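Local coordinates for protein phosphoribosylaminoimidazole-succinocarboxamide synthase (Thermotoga maritima, PDB 1KUT) that catalyses the ATP-dependent ligation of L-aspartate to the phosphoribosyl aminoimidazole carboxylate intermediate, yielding SAICAR in de novo purine biosynthesis, at residues B[60-65]-B[75-80]; B[110-115]-B[122-127]; B[141-146]-B[179-184]; B[145-150]-B[171-176]. All coordinates share one frame; numbering follows the deposited sequence.

Interaction 1: residues B[60-65]-B[75-80]; sequences KTHLVE and IPLKMF
The imidazole of His62 has the carbonyl oxygen of Ile75 at its edge, near the ring plane, while a methyl of Leu77 comes in obliquely at the root of the ring. That methyl, Leu77 CD1, sits 3.5 Å from His62 CB, and the two side chains cross at about a right angle. Around the same histidine gather Met51 from helix 39-55, Leu19 and Val74. The backbone link is a single bond, Ile75 N to His62 O at 2.9 Å, with an N-H...O angle of 154° and the donor in the carbonyl plane. Ile75 holds CG1 between its backbone N and its carbonyl carbon (chi1 60°), a torsion that lays this branch against the histidine, with Ile75 CG1 to His62 CB at 3.6 Å. The other branch is pressed against Val64: Val64 CG2 and Ile75 CG2 are 3.4 Å apart, tighter than usual, beside Tyr16 of strand 16-21. The contact thus lies at the open end of the antiparallel hairpin formed by strands 63-67 and 71-74, where Val64 and Glu65 both face Lys73 in a classic beta bulge, before the chain passes on to strand 78-87 of the second sheet.

Interaction 2: residues B[110-115]-B[122-127]; sequences LVEFFI and DPMVCV
Phe114 and the selenomethionine Met124 meet as a non-hydrogen-bonded antiparallel pair. Met124 sets CG anti to its backbone N (chi1 -176°), carrying it over one face of the Phe114 ring, offset toward the rim, and the selenium stands 5.1 Å from the ring centroid in an oblique Met-aromatic contact. At the ring edge, Asp122 O lies 3.0 Å from Phe114 CD1. With an alanine here, the ring face under Met124 CG would be lost and that side chain would probably be less firmly held on this side. Two backbone bonds join the strands: Val125 N to Phe113 O, 2.9 Å, donor well above the carbonyl plane, and Ile115 N to Pro123 O, 2.8 Å and straighter. They belong to a beta hairpin pairing the short, weakly bonded strand 124-125 with the end of strand 105-115. Val125 divides its methyls, CG2 3.6 Å from Phe113 CB and CG1 3.6 Å from Ile115 CG1. Farther out, Arg87 and Arg97 form salt bridges with Glu112, and Asp117 N bonds Asp122 OD1. Tyr98 of the second subunit hydrogen-bonds Met124 O of this chain and packs on its Ile115, Pro123 and Val125, while the Cys126 residues of both subunits form the disulfide that links the dimer.

Interaction 3: residues B[141-146]-B[179-184]; sequences AEKMKE and GNVVLG
Val181 points from its strand toward helix 138-160 and divides its two methyls between consecutive helix residues, Lys143 and Met144. CG1, placed anti to the backbone N (chi1 168°), approaches the selenomethionine Met144 at CG, 3.9 Å away, and these side chains cross at about a right angle. On the helix side the touch is made by this methylene, set anti to the carbonyl carbon of Met144 (chi1 -74°); beyond it the chain bends at the selenium. CG2 meets the lysine differently. The extended chain of Lys143 passes the methyl at a slant, and the carbons on one side of its zigzag do the touching: Lys143 CB and Lys143 CD each lie 4.1 Å from Val181 CG2, while CG between them is turned away. Phe173 of strand 164-175 packs against both Met144 and Val181, and Leu175 packs on Val181. Two residues before the valine, Gly179 adopts backbone angles that call for glycine, and Asn180 N is bonded to Asp176 OD1, a bond that probably helps hold the turn into strand 181-183. Only alkyl groups meet across the contact. With no polar pair between the segments, it probably depends on close fit and apolar burial alone, and the lysine contributes its hydrocarbon stem while its ammonium group takes no part.

Interaction 4: residues B[145-150]-B[171-176]; sequences KEAAVK and YEFGLD
Tyr171 and Phe173 both set CG anti to the carbonyl carbon (chi1 -56° and -64°), and since the two are alternate residues facing the helix, these torsions carry both rings to Ala147 and Ala148. The Phe173 ring reaches the first with its far corner: CE2 is 3.5 Å from Ala147 CB, and its CZ lies 3.8 Å from the backbone N of Ala148. Tyr171 takes the second, its CD2 standing 3.9 Å from Ala148 CB and its CE2 3.5 Å from Ala148 O. Both approaches are oblique. Having only a methyl each, the alanines let the rings come close to the helix backbone itself. The tyrosine hydroxyl goes on to a hydrogen bond with Thr152 OG1, one turn along the helix, and the same threonine oxygen is also hydrogen-bonded to Ala148 O, so a buried polar group finds its mate within an otherwise apolar layer. A phenylalanine in place of Tyr171 would keep the ring but would probably leave Thr152 without one of its partners and the ring less firmly fixed. Leu183, Ile151 and Leu155 pack on Tyr171. Here, in the buried interior of the subunit, helix 138-160 packs against one face of an antiparallel sheet, the aromatic side chains of strand 164-175 filling the interface in an alpha+beta arrangement.

How the interactions relate
From the N terminus, interaction 1 comes first, closing the excursion through hairpin 63-67/71-74 as the chain enters strand 78-87. Interaction 2 follows in series, shutting the turn between strands 105-115 and 124-125 at the dimer interface; the two do not touch. Interactions 3 and 4 then start from the same helix, 138-160, and share Lys145 and Glu146, the loop closed by 145-150 with 171-176 nesting inside that closed by 141-146 with 179-184. Together they clamp the helix to strands 164-175 and 181-183. Backbone bonds from His62 and Lys60 to Leu183, and from Lys78 to Leu175, join interaction 1 to this layer, while Val111 and Phe113 pack on Lys145, bringing in interaction 2.

Interaction 1: residues B[60-65]-B[75-80]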
loop_
_atom_site.group_PDB
_atom_site.type_symbol
_atom_site.label_atom_id
_atom_site.label_comp_id
_atom_site.label_asym_id
_atom_site.label_seq_id
_atom_site.Cartn_x
_atom_site.Cartn_y
_atom_site.Cartn_z
ATOM N N LYS B 60 -25.720 2.720 -4.532
ATOM C CA LYS B 60 -26.291 2.351 -3.242
ATOM C C LYS B 60 -25.561 3.049 -2.108
ATOM O O LYS B 60 -24.335 2.927 -1.992
ATOM C CB LYS B 60 -26.193 0.832 -3.017
ATOM C CG LYS B 60 -26.911 -0.028 -4.053
ATOM C CD LYS B 60 -26.789 -1.512 -3.719
ATOM C CE LYS B 60 -27.678 -2.357 -4.633
ATOM N NZ LYS B 60 -27.343 -2.172 -6.076
ATOM N N THR B 61 -26.308 3.780 -1.281
ATOM C CA THR B 61 -25.735 4.468 -0.130
ATOM C C THR B 61 -26.668 4.146 1.035
ATOM O O THR B 61 -27.808 3.720 0.819
ATOM C CB THR B 61 -25.638 6.002 -0.340
ATOM O OG1 THR B 61 -26.902 6.616 -0.087
ATOM C CG2 THR B 61 -25.223 6.316 -1.774
ATOM N N HIS B 62 -26.195 4.339 2.262
ATOM C CA HIS B 62 -27.001 4.009 3.429
ATOM C C HIS B 62 -27.999 5.074 3.896
ATOM O O HIS B 62 -28.732 4.847 4.861
ATOM C CB HIS B 62 -26.068 3.563 4.589
ATOM C CG HIS B 62 -25.303 4.675 5.256
ATOM N ND1 HIS B 62 -25.011 5.875 4.635
ATOM C CD2 HIS B 62 -24.727 4.738 6.482
ATOM C CE1 HIS B 62 -24.291 6.628 5.449
ATOM N NE2 HIS B 62 -24.104 5.959 6.575
ATOM N N LEU B 63 -28.053 6.218 3.208
ATOM C CA LEU B 63 -28.983 7.276 3.608
ATOM C C LEU B 63 -30.453 6.953 3.366
ATOM O O LEU B 63 -30.856 6.617 2.245
ATOM C CB LEU B 63 -28.676 8.597 2.888
ATOM C CG LEU B 63 -29.741 9.712 3.018
ATOM C CD1 LEU B 63 -29.823 10.186 4.479
ATOM C CD2 LEU B 63 -29.411 10.904 2.095
ATOM N N VAL B 64 -31.262 7.053 4.418
ATOM C CA VAL B 64 -32.684 6.842 4.236
ATOM C C VAL B 64 -33.303 8.240 4.143
ATOM O O VAL B 64 -34.086 8.506 3.237
ATOM C CB VAL B 64 -33.314 6.035 5.390
ATOM C CG1 VAL B 64 -34.852 5.953 5.188
ATOM C CG2 VAL B 64 -32.696 4.626 5.428
ATOM N N GLU B 65 -32.931 9.137 5.058
ATOM C CA GLU B 65 -33.440 10.508 5.021
ATOM C C GLU B 65 -32.705 11.422 5.981
ATOM O O GLU B 65 -32.030 10.954 6.906
ATOM C CB GLU B 65 -34.950 10.554 5.331
ATOM C CG GLU B 65 -35.359 10.226 6.761
ATOM C CD GLU B 65 -36.833 10.579 7.051
ATOM O OE1 GLU B 65 -37.476 9.872 7.869
ATOM O OE2 GLU B 65 -37.348 11.573 6.472
ATOM N N ILE B 75 -29.577 3.006 6.954
ATOM C CA ILE B 75 -29.841 1.578 7.010
ATOM C C ILE B 75 -28.584 0.936 7.591
ATOM O O ILE B 75 -27.466 1.288 7.217
ATOM C CB ILE B 75 -30.056 0.966 5.605
ATOM C CG1 ILE B 75 -28.804 1.185 4.761
ATOM C CG2 ILE B 75 -31.257 1.590 4.929
ATOM C CD1 ILE B 75 -28.845 0.501 3.407
ATOM N N PRO B 76 -28.750 -0.011 8.523
ATOM C CA PRO B 76 -27.556 -0.643 9.091
ATOM C C PRO B 76 -26.680 -1.297 8.027
ATOM O O PRO B 76 -27.168 -1.786 7.003
ATOM C CB PRO B 76 -28.131 -1.660 10.077
ATOM C CG PRO B 76 -29.546 -1.883 9.581
ATOM C CD PRO B 76 -29.973 -0.510 9.167
ATOM N N LEU B 77 -25.376 -1.280 8.270
ATOM C CA LEU B 77 -24.425 -1.887 7.350
ATOM C C LEU B 77 -23.361 -2.557 8.182
ATOM O O LEU B 77 -23.074 -2.115 9.287
ATOM C CB LEU B 77 -23.755 -0.828 6.480
ATOM C CG LEU B 77 -24.557 -0.014 5.460
ATOM C CD1 LEU B 77 -23.640 1.061 4.872
ATOM C CD2 LEU B 77 -25.086 -0.912 4.354
ATOM N N LYS B 78 -22.799 -3.646 7.679
ATOM C CA LYS B 78 -21.700 -4.269 8.398
ATOM C C LYS B 78 -20.489 -3.633 7.698
ATOM O O LYS B 78 -20.071 -4.068 6.624
ATOM C CB LYS B 78 -21.687 -5.794 8.226
ATOM C CG LYS B 78 -20.816 -6.481 9.293
ATOM C CD LYS B 78 -20.711 -7.999 9.108
ATOM C CE LYS B 78 -19.958 -8.627 10.288
ATOM N NZ LYS B 78 -18.635 -7.959 10.513
HETATM N N MSE B 79 -19.958 -2.575 8.307
HETATM C CA MSE B 79 -18.840 -1.827 7.734
HETATM C C MSE B 79 -17.523 -2.587 7.559
HETATM O O MSE B 79 -17.217 -3.518 8.311
HETATM C CB MSE B 79 -18.586 -0.580 8.586
HETATM C CG MSE B 79 -19.773 0.390 8.669
HETATM SE SE MSE B 79 -20.335 1.108 6.937
HETATM C CE MSE B 79 -18.682 2.001 6.451
ATOM N N PHE B 80 -16.761 -2.202 6.538
ATOM C CA PHE B 80 -15.444 -2.782 6.308
ATOM C C PHE B 80 -14.482 -1.858 7.058
ATOM O O PHE B 80 -14.643 -0.637 7.022
ATOM C CB PHE B 80 -15.065 -2.766 4.827
ATOM C CG PHE B 80 -15.810 -3.768 3.982
ATOM C CD1 PHE B 80 -17.088 -3.502 3.523
ATOM C CD2 PHE B 80 -15.206 -4.966 3.610
ATOM C CE1 PHE B 80 -17.750 -4.417 2.698
ATOM C CE2 PHE B 80 -15.866 -5.881 2.787
ATOM C CZ PHE B 80 -17.135 -5.601 2.334
#

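Interaction 2: residues B[110-115]-B[122-127]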
loop_
_atom_site.group_PDB
_atom_site.type_symbol
_atom_site.label_atom_id
_atom_site.label_comp_id
_atom_site.label_asym_id
_atom_site.label_seq_id
_atom_site.Cartn_x
_atom_site.Cartn_y
_atom_site.Cartn_z
ATOM N N LEU B 110 -6.901 7.618 -9.205
ATOM C CA LEU B 110 -6.180 6.640 -8.407
ATOM C C LEU B 110 -6.960 6.252 -7.147
ATOM O O LEU B 110 -7.405 7.124 -6.383
ATOM C CB LEU B 110 -4.816 7.200 -8.026
ATOM C CG LEU B 110 -3.976 6.335 -7.095
ATOM C CD1 LEU B 110 -3.538 5.049 -7.792
ATOM C CD2 LEU B 110 -2.796 7.144 -6.650
ATOM N N VAL B 111 -7.136 4.943 -6.956
ATOM C CA VAL B 111 -7.835 4.394 -5.800
ATOM C C VAL B 111 -6.831 3.738 -4.857
ATOM O O VAL B 111 -6.063 2.889 -5.289
ATOM C CB VAL B 111 -8.834 3.299 -6.202
ATOM C CG1 VAL B 111 -9.676 2.914 -4.999
ATOM C CG2 VAL B 111 -9.701 3.772 -7.348
ATOM N N GLU B 112 -6.861 4.122 -3.577
ATOM C CA GLU B 112 -5.970 3.584 -2.548
ATOM C C GLU B 112 -6.762 3.054 -1.352
ATOM O O GLU B 112 -7.738 3.675 -0.921
ATOM C CB GLU B 112 -5.044 4.673 -1.996
ATOM C CG GLU B 112 -4.009 5.239 -2.942
ATOM C CD GLU B 112 -2.966 6.093 -2.207
ATOM O OE1 GLU B 112 -3.293 7.208 -1.728
ATOM O OE2 GLU B 112 -1.812 5.636 -2.102
ATOM N N PHE B 113 -6.332 1.928 -0.791
ATOM C CA PHE B 113 -7.004 1.400 0.389
ATOM C C PHE B 113 -6.143 1.600 1.630
ATOM O O PHE B 113 -4.921 1.491 1.595
ATOM C CB PHE B 113 -7.321 -0.087 0.249
ATOM C CG PHE B 113 -8.409 -0.392 -0.733
ATOM C CD1 PHE B 113 -8.141 -0.435 -2.101
ATOM C CD2 PHE B 113 -9.711 -0.648 -0.291
ATOM C CE1 PHE B 113 -9.157 -0.734 -3.016
ATOM C CE2 PHE B 113 -10.732 -0.948 -1.204
ATOM C CZ PHE B 113 -10.455 -0.991 -2.568
ATOM N N PHE B 114 -6.807 1.887 2.736
ATOM C CA PHE B 114 -6.147 2.085 4.015
ATOM C C PHE B 114 -6.938 1.347 5.082
ATOM O O PHE B 114 -8.156 1.504 5.197
ATOM C CB PHE B 114 -6.121 3.564 4.378
ATOM C CG PHE B 114 -5.200 4.373 3.535
ATOM C CD1 PHE B 114 -3.869 4.546 3.910
ATOM C CD2 PHE B 114 -5.661 4.978 2.363
ATOM C CE1 PHE B 114 -3.006 5.318 3.134
ATOM C CE2 PHE B 114 -4.803 5.753 1.574
ATOM C CZ PHE B 114 -3.473 5.927 1.961
ATOM N N ILE B 115 -6.253 0.527 5.855
ATOM C CA ILE B 115 -6.920 -0.174 6.925
ATOM C C ILE B 115 -7.221 0.874 7.975
ATOM O O ILE B 115 -6.307 1.537 8.480
ATOM C CB ILE B 115 -6.014 -1.246 7.532
ATOM C CG1 ILE B 115 -5.902 -2.408 6.542
ATOM C CG2 ILE B 115 -6.566 -1.709 8.908
ATOM C CD1 ILE B 115 -5.159 -3.601 7.096
ATOM N N ASP B 122 -3.388 4.579 9.955
ATOM C CA ASP B 122 -4.085 3.879 8.883
ATOM C C ASP B 122 -3.173 3.412 7.761
ATOM O O ASP B 122 -3.015 4.095 6.755
ATOM C CB ASP B 122 -5.222 4.765 8.357
ATOM C CG ASP B 122 -6.253 5.107 9.449
ATOM O OD1 ASP B 122 -6.534 4.241 10.309
ATOM O OD2 ASP B 122 -6.800 6.233 9.444
ATOM N N PRO B 123 -2.581 2.211 7.913
ATOM C CA PRO B 123 -1.660 1.611 6.936
ATOM C C PRO B 123 -2.334 1.286 5.606
ATOM O O PRO B 123 -3.431 0.731 5.573
ATOM C CB PRO B 123 -1.168 0.334 7.639
ATOM C CG PRO B 123 -1.779 0.381 9.040
ATOM C CD PRO B 123 -3.024 1.186 8.867
HETATM N N MSE B 124 -1.662 1.628 4.518
HETATM C CA MSE B 124 -2.185 1.372 3.196
HETATM C C MSE B 124 -2.144 -0.122 2.933
HETATM O O MSE B 124 -1.374 -0.842 3.551
HETATM C CB MSE B 124 -1.343 2.109 2.148
HETATM C CG MSE B 124 -1.879 1.977 0.716
HETATM SE SE MSE B 124 -1.013 3.175 -0.543
HETATM C CE MSE B 124 0.687 2.299 -0.654
ATOM N N VAL B 125 -2.977 -0.591 2.018
ATOM C CA VAL B 125 -3.006 -2.008 1.670
ATOM C C VAL B 125 -3.355 -2.130 0.201
ATOM O O VAL B 125 -3.900 -1.202 -0.390
ATOM C CB VAL B 125 -4.082 -2.799 2.481
ATOM C CG1 VAL B 125 -3.577 -3.125 3.875
ATOM C CG2 VAL B 125 -5.363 -1.992 2.582
ATOM N N CYS B 126 -3.021 -3.273 -0.386
ATOM C CA CYS B 126 -3.336 -3.564 -1.778
ATOM C C CYS B 126 -4.343 -4.712 -1.651
ATOM O O CYS B 126 -4.481 -5.288 -0.561
ATOM C CB CYS B 126 -2.079 -3.997 -2.545
ATOM S SG CYS B 126 -0.747 -2.737 -2.567
ATOM N N VAL B 127 -5.041 -5.052 -2.731
ATOM C CA VAL B 127 -6.059 -6.099 -2.656
ATOM C C VAL B 127 -5.529 -7.374 -2.013
ATOM O O VAL B 127 -6.194 -7.976 -1.171
ATOM C CB VAL B 127 -6.645 -6.429 -4.065
ATOM C CG1 VAL B 127 -7.798 -7.419 -3.932
ATOM C CG2 VAL B 127 -7.139 -5.157 -4.736
#

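Interaction 3: residues B[141-146]-B[179-184]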
loop_
_atom_site.group_PDB
_atom_site.type_symbol
_atom_site.label_atom_id
_atom_site.label_comp_id
_atom_site.label_asym_id
_atom_site.label_seq_id
_atom_site.Cartn_x
_atom_site.Cartn_y
_atom_site.Cartn_z
ATOM N N ALA B 141 -13.508 -6.202 -2.946
ATOM C CA ALA B 141 -12.516 -5.154 -3.122
ATOM C C ALA B 141 -12.695 -4.477 -4.465
ATOM O O ALA B 141 -12.693 -3.245 -4.552
ATOM C CB ALA B 141 -11.118 -5.733 -3.016
ATOM N N GLU B 142 -12.854 -5.280 -5.513
ATOM C CA GLU B 142 -13.021 -4.742 -6.862
ATOM C C GLU B 142 -14.333 -3.972 -7.006
ATOM O O GLU B 142 -14.417 -3.018 -7.778
ATOM C CB GLU B 142 -12.949 -5.866 -7.895
ATOM C CG GLU B 142 -12.266 -5.475 -9.205
ATOM C CD GLU B 142 -10.836 -4.967 -9.002
ATOM O OE1 GLU B 142 -10.199 -5.369 -8.002
ATOM O OE2 GLU B 142 -10.341 -4.177 -9.847
ATOM N N LYS B 143 -15.358 -4.384 -6.273
ATOM C CA LYS B 143 -16.636 -3.679 -6.307
ATOM C C LYS B 143 -16.411 -2.297 -5.686
ATOM O O LYS B 143 -16.765 -1.269 -6.277
ATOM C CB LYS B 143 -17.692 -4.432 -5.495
ATOM C CG LYS B 143 -18.300 -5.621 -6.232
ATOM C CD LYS B 143 -19.383 -6.316 -5.422
ATOM C CE LYS B 143 -20.129 -7.323 -6.290
ATOM N NZ LYS B 143 -21.089 -8.155 -5.508
HETATM N N MSE B 144 -15.812 -2.288 -4.496
HETATM C CA MSE B 144 -15.524 -1.050 -3.781
HETATM C C MSE B 144 -14.730 -0.095 -4.630
HETATM O O MSE B 144 -14.944 1.103 -4.559
HETATM C CB MSE B 144 -14.763 -1.326 -2.483
HETATM C CG MSE B 144 -15.635 -1.900 -1.432
HETATM SE SE MSE B 144 -14.697 -1.925 0.211
HETATM C CE MSE B 144 -13.857 -3.694 0.058
ATOM N N LYS B 145 -13.797 -0.616 -5.417
ATOM C CA LYS B 145 -13.014 0.242 -6.297
ATOM C C LYS B 145 -13.905 0.832 -7.392
ATOM O O LYS B 145 -13.832 2.027 -7.676
ATOM C CB LYS B 145 -11.884 -0.549 -6.952
ATOM C CG LYS B 145 -10.512 -0.317 -6.336
ATOM C CD LYS B 145 -9.431 -1.142 -7.048
ATOM C CE LYS B 145 -9.337 -0.809 -8.537
ATOM N NZ LYS B 145 -8.218 -1.566 -9.187
ATOM N N GLU B 146 -14.742 -0.005 -8.005
ATOM C CA GLU B 146 -15.634 0.438 -9.085
ATOM C C GLU B 146 -16.632 1.467 -8.568
ATOM O O GLU B 146 -16.919 2.470 -9.222
ATOM C CB GLU B 146 -16.409 -0.752 -9.681
ATOM C CG GLU B 146 -15.546 -1.923 -10.165
ATOM C CD GLU B 146 -16.383 -3.111 -10.680
ATOM O OE1 GLU B 146 -17.008 -2.986 -11.769
ATOM O OE2 GLU B 146 -16.418 -4.167 -9.989
ATOM N N GLY B 179 -25.903 -8.381 1.561
ATOM C CA GLY B 179 -24.524 -8.516 1.122
ATOM C C GLY B 179 -24.095 -7.523 0.057
ATOM O O GLY B 179 -23.021 -7.661 -0.535
ATOM N N ASN B 180 -24.923 -6.519 -0.211
ATOM C CA ASN B 180 -24.549 -5.533 -1.208
ATOM C C ASN B 180 -23.524 -4.570 -0.619
ATOM O O ASN B 180 -23.557 -4.270 0.577
ATOM C CB ASN B 180 -25.782 -4.747 -1.679
ATOM C CG ASN B 180 -26.661 -5.543 -2.635
ATOM O OD1 ASN B 180 -26.272 -5.811 -3.775
ATOM N ND2 ASN B 180 -27.848 -5.924 -2.175
ATOM N N VAL B 181 -22.592 -4.123 -1.455
ATOM C CA VAL B 181 -21.598 -3.151 -1.031
ATOM C C VAL B 181 -22.366 -1.822 -1.067
ATOM O O VAL B 181 -23.012 -1.482 -2.069
ATOM C CB VAL B 181 -20.371 -3.133 -2.001
ATOM C CG1 VAL B 181 -19.479 -1.930 -1.730
ATOM C CG2 VAL B 181 -19.558 -4.417 -1.812
ATOM N N VAL B 182 -22.326 -1.099 0.050
ATOM C CA VAL B 182 -23.039 0.170 0.180
ATOM C C VAL B 182 -22.130 1.247 0.769
ATOM O O VAL B 182 -21.326 0.971 1.668
ATOM C CB VAL B 182 -24.251 0.009 1.115
ATOM C CG1 VAL B 182 -25.041 1.302 1.191
ATOM C CG2 VAL B 182 -25.134 -1.140 0.624
ATOM N N LEU B 183 -22.268 2.470 0.257
ATOM C CA LEU B 183 -21.491 3.599 0.732
ATOM C C LEU B 183 -22.021 4.004 2.103
ATOM O O LEU B 183 -23.202 4.290 2.265
ATOM C CB LEU B 183 -21.619 4.785 -0.234
ATOM C CG LEU B 183 -20.810 6.022 0.198
ATOM C CD1 LEU B 183 -19.339 5.815 -0.156
ATOM C CD2 LEU B 183 -21.343 7.274 -0.483
ATOM N N GLY B 184 -21.146 3.999 3.099
ATOM C CA GLY B 184 -21.559 4.403 4.427
ATOM C C GLY B 184 -20.925 5.744 4.733
ATOM O O GLY B 184 -20.745 6.583 3.846
#

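Interaction 4: residues B[145-150]-B[171-176]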
loop_
_atom_site.group_PDB
_atom_site.type_symbol
_atom_site.label_atom_id
_atom_site.label_comp_id
_atom_site.label_asym_id
_atom_site.label_seq_id
_atom_site.Cartn_x
_atom_site.Cartn_y
_atom_site.Cartn_z
ATOM N N LYS B 145 -13.797 -0.616 -5.417
ATOM C CA LYS B 145 -13.014 0.242 -6.297
ATOM C C LYS B 145 -13.905 0.832 -7.392
ATOM O O LYS B 145 -13.832 2.027 -7.676
ATOM C CB LYS B 145 -11.884 -0.549 -6.952
ATOM C CG LYS B 145 -10.512 -0.317 -6.336
ATOM C CD LYS B 145 -9.431 -1.142 -7.048
ATOM C CE LYS B 145 -9.337 -0.809 -8.537
ATOM N NZ LYS B 145 -8.218 -1.566 -9.187
ATOM N N GLU B 146 -14.742 -0.005 -8.005
ATOM C CA GLU B 146 -15.634 0.438 -9.085
ATOM C C GLU B 146 -16.632 1.467 -8.568
ATOM O O GLU B 146 -16.919 2.470 -9.222
ATOM C CB GLU B 146 -16.409 -0.752 -9.681
ATOM C CG GLU B 146 -15.546 -1.923 -10.165
ATOM C CD GLU B 146 -16.383 -3.111 -10.680
ATOM O OE1 GLU B 146 -17.008 -2.986 -11.769
ATOM O OE2 GLU B 146 -16.418 -4.167 -9.989
ATOM N N ALA B 147 -17.166 1.205 -7.387
ATOM C CA ALA B 147 -18.117 2.114 -6.799
ATOM C C ALA B 147 -17.410 3.443 -6.513
ATOM O O ALA B 147 -17.877 4.515 -6.926
ATOM C CB ALA B 147 -18.673 1.509 -5.526
ATOM N N ALA B 148 -16.277 3.371 -5.817
ATOM C CA ALA B 148 -15.513 4.568 -5.476
ATOM C C ALA B 148 -15.285 5.487 -6.676
ATOM O O ALA B 148 -15.572 6.686 -6.598
ATOM C CB ALA B 148 -14.185 4.179 -4.857
ATOM N N VAL B 149 -14.757 4.945 -7.777
ATOM C CA VAL B 149 -14.526 5.758 -8.971
ATOM C C VAL B 149 -15.848 6.278 -9.553
ATOM O O VAL B 149 -15.972 7.460 -9.876
ATOM C CB VAL B 149 -13.742 4.963 -10.041
ATOM C CG1 VAL B 149 -13.762 5.699 -11.382
ATOM C CG2 VAL B 149 -12.301 4.787 -9.579
ATOM N N LYS B 150 -16.839 5.404 -9.683
ATOM C CA LYS B 150 -18.140 5.822 -10.198
ATOM C C LYS B 150 -18.619 7.054 -9.416
ATOM O O LYS B 150 -18.914 8.103 -9.988
ATOM C CB LYS B 150 -19.155 4.695 -10.017
ATOM C CG LYS B 150 -20.564 5.032 -10.491
ATOM C CD LYS B 150 -20.844 4.438 -11.855
ATOM C CE LYS B 150 -20.614 2.942 -11.806
ATOM N NZ LYS B 150 -21.290 2.388 -10.593
ATOM N N TYR B 171 -13.788 7.373 1.020
ATOM C CA TYR B 171 -15.060 6.674 1.249
ATOM C C TYR B 171 -14.887 5.529 2.245
ATOM O O TYR B 171 -13.771 5.165 2.626
ATOM C CB TYR B 171 -15.595 6.062 -0.050
ATOM C CG TYR B 171 -15.775 7.053 -1.191
ATOM C CD1 TYR B 171 -16.796 8.005 -1.164
ATOM C CD2 TYR B 171 -14.920 7.033 -2.293
ATOM C CE1 TYR B 171 -16.957 8.910 -2.206
ATOM C CE2 TYR B 171 -15.074 7.932 -3.344
ATOM C CZ TYR B 171 -16.092 8.859 -3.292
ATOM O OH TYR B 171 -16.272 9.717 -4.339
ATOM N N GLU B 172 -16.023 4.976 2.655
ATOM C CA GLU B 172 -16.106 3.829 3.549
ATOM C C GLU B 172 -17.361 3.077 3.121
ATOM O O GLU B 172 -18.424 3.672 2.943
ATOM C CB GLU B 172 -16.179 4.262 5.017
ATOM C CG GLU B 172 -14.802 4.622 5.605
ATOM C CD GLU B 172 -14.854 5.054 7.068
ATOM O OE1 GLU B 172 -15.723 4.552 7.819
ATOM O OE2 GLU B 172 -14.007 5.889 7.474
ATOM N N PHE B 173 -17.214 1.773 2.917
ATOM C CA PHE B 173 -18.311 0.927 2.471
ATOM C C PHE B 173 -18.674 -0.154 3.476
ATOM O O PHE B 173 -17.893 -0.472 4.393
ATOM C CB PHE B 173 -17.967 0.244 1.153
ATOM C CG PHE B 173 -17.762 1.190 -0.001
ATOM C CD1 PHE B 173 -16.545 1.853 -0.169
ATOM C CD2 PHE B 173 -18.763 1.368 -0.950
ATOM C CE1 PHE B 173 -16.319 2.674 -1.263
ATOM C CE2 PHE B 173 -18.557 2.186 -2.048
ATOM C CZ PHE B 173 -17.314 2.847 -2.205
ATOM N N GLY B 174 -19.857 -0.733 3.273
ATOM C CA GLY B 174 -20.337 -1.784 4.147
ATOM C C GLY B 174 -21.269 -2.706 3.391
ATOM O O GLY B 174 -21.564 -2.482 2.213
ATOM N N LEU B 175 -21.725 -3.755 4.065
ATOM C CA LEU B 175 -22.637 -4.718 3.458
ATOM C C LEU B 175 -24.005 -4.580 4.109
ATOM O O LEU B 175 -24.109 -4.559 5.333
ATOM C CB LEU B 175 -22.106 -6.146 3.658
ATOM C CG LEU B 175 -21.194 -6.815 2.613
ATOM C CD1 LEU B 175 -20.668 -5.818 1.613
ATOM C CD2 LEU B 175 -20.048 -7.518 3.323
ATOM N N ASP B 176 -25.054 -4.452 3.305
ATOM C CA ASP B 176 -26.391 -4.359 3.887
ATOM C C ASP B 176 -26.867 -5.775 4.243
ATOM O O ASP B 176 -26.060 -6.700 4.279
ATOM C CB ASP B 176 -27.381 -3.675 2.928
ATOM C CG ASP B 176 -27.386 -4.290 1.540
ATOM O OD1 ASP B 176 -27.155 -5.515 1.409
ATOM O OD2 ASP B 176 -27.641 -3.538 0.570
#